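PDB 4EU0: PelD from Pseudomonas aeruginosa, which binds cyclic di-GMP as a membrane-associated effector involved in pellicle formation, its GAF and GGDEF-like domains making up this fragment. Local coordinates for residues 198-201 with 202-205. Numbering follows the deposited sequence.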
loop_
_atom_site.group_PDB
_atom_site.type_symbol
_atom_site.label_atom_id
_atom_site.label_comp_id
_atom_site.label_asym_id
_atom_site.label_seq_id
_atom_site.Cartn_x
_atom_site.Cartn_y
_atom_site.Cartn_z
ATOM N N GLY A 198 23.430 -1.077 -19.359
ATOM C CA GLY A 198 22.287 -1.642 -18.637
ATOM C C GLY A 198 22.516 -1.856 -17.156
ATOM O O GLY A 198 21.707 -1.428 -16.330
ATOM N N GLU A 199 23.629 -2.491 -16.807
ATOM C CA GLU A 199 23.888 -2.761 -15.395
ATOM C C GLU A 199 24.021 -1.475 -14.580
ATOM O O GLU A 199 23.416 -1.355 -13.515
ATOM C CB GLU A 199 25.102 -3.655 -15.183
ATOM C CG GLU A 199 25.165 -4.128 -13.737
ATOM C CD GLU A 199 26.117 -5.264 -13.501
ATOM O OE1 GLU A 199 26.661 -5.824 -14.472
ATOM O OE2 GLU A 199 26.322 -5.601 -12.322
ATOM N N GLU A 200 24.820 -0.523 -15.062
ATOM C CA GLU A 200 25.022 0.704 -14.287
ATOM C C GLU A 200 23.781 1.588 -14.237
ATOM O O GLU A 200 23.522 2.232 -13.220
ATOM C CB GLU A 200 26.250 1.484 -14.756
ATOM C CG GLU A 200 27.555 0.782 -14.406
ATOM C CD GLU A 200 27.759 0.641 -12.918
ATOM O OE1 GLU A 200 27.571 1.639 -12.188
ATOM O OE2 GLU A 200 28.137 -0.467 -12.474
ATOM N N VAL A 201 23.014 1.610 -15.324
ATOM C CA VAL A 201 21.731 2.324 -15.318
ATOM C C VAL A 201 20.802 1.687 -14.281
ATOM O O VAL A 201 20.177 2.387 -13.465
ATOM C CB VAL A 201 21.074 2.325 -16.721
ATOM C CG1 VAL A 201 19.663 2.870 -16.648
ATOM C CG2 VAL A 201 21.908 3.164 -17.683
ATOM N N GLN A 202 20.733 0.361 -14.283
ATOM C CA GLN A 202 19.872 -0.336 -13.322
ATOM C C GLN A 202 20.284 -0.029 -11.883
ATOM O O GLN A 202 19.429 0.224 -11.025
ATOM C CB GLN A 202 19.868 -1.843 -13.561
ATOM C CG GLN A 202 18.769 -2.575 -12.783
ATOM C CD GLN A 202 18.798 -4.068 -13.032
ATOM O OE1 GLN A 202 18.625 -4.521 -14.165
ATOM N NE2 GLN A 202 19.013 -4.840 -11.972
ATOM N N ARG A 203 21.587 -0.017 -11.625
ATOM C CA ARG A 203 22.066 0.262 -10.278
ATOM C C ARG A 203 21.686 1.666 -9.831
ATOM O O ARG A 203 21.355 1.882 -8.659
ATOM C CB ARG A 203 23.574 0.051 -10.178
ATOM C CG ARG A 203 23.961 -1.404 -10.157
ATOM C CD ARG A 203 25.456 -1.579 -10.290
ATOM N NE ARG A 203 25.846 -2.980 -10.146
ATOM C CZ ARG A 203 26.088 -3.581 -8.986
ATOM N NH1 ARG A 203 25.996 -2.906 -7.844
ATOM N NH2 ARG A 203 26.434 -4.862 -8.968
ATOM N N LEU A 204 21.743 2.623 -10.760
ATOM C CA LEU A 204 21.338 3.990 -10.442
ATOM C C LEU A 204 19.835 4.049 -10.151
ATOM O O LEU A 204 19.400 4.699 -9.206
ATOM C CB LEU A 204 21.746 4.963 -11.566
ATOM C CG LEU A 204 21.646 6.456 -11.231
ATOM C CD1 LEU A 204 22.706 6.869 -10.222
ATOM C CD2 LEU A 204 21.765 7.298 -12.496
ATOM N N LEU A 205 19.042 3.355 -10.960
ATOM C CA LEU A 205 17.595 3.301 -10.734
ATOM C C LEU A 205 17.279 2.638 -9.383
ATOM O O LEU A 205 16.456 3.149 -8.612
ATOM C CB LEU A 205 16.901 2.586 -11.900
ATOM C CG LEU A 205 16.839 3.360 -13.217
ATOM C CD1 LEU A 205 16.419 2.405 -14.335
ATOM C CD2 LEU A 205 15.872 4.571 -13.122
#
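Arg203 reaches back along helix 198-207 to Glu199, forming an i to i+4 salt bridge on the outer side of an amphipathic helix in the GGDEF-like domain. Arg203 CB lies near the carbonyl oxygens of Glu199 and Glu200, and Arg203 CG comes within 3.4 Å of Glu199 O. The chain then runs extended to NE, passing Glu200, whose bent side chain brings Glu200 OE2 to 3.6 Å from Arg203 CD. Toward the guanidinium this oxygen offers opposite charge, Glu200 OE2 standing 4.1 Å from Arg203 NE, off the plane of the group and with no N-H aimed at it; Glu200 OE1 forms a salt bridge with Arg253 of helix 236-253. At the tip of Arg203, NE and NH2 both turn toward Glu199 OE2, in long, weak bonds of a forked salt bridge at the guanidinium edge. Glu199 meets them because its CG stands anti to the backbone N (chi1 -169°) and the chain beyond is extended; the carboxylate and guanidinium planes are 26° apart. Long, flexible charged side chains suit this solvent-facing side. The face turned to the domain core carries branched Val201 and Leu205, which run alongside each other in the same direction, both touching Phe250 of helix 236-253, and pack against Leu192 and Phe190 respectively of strand 185-192. Leu205 N donates to Val201 O at 2.9 Å, and Val201 CG1 meets Leu205 CD1 at 4.0 Å.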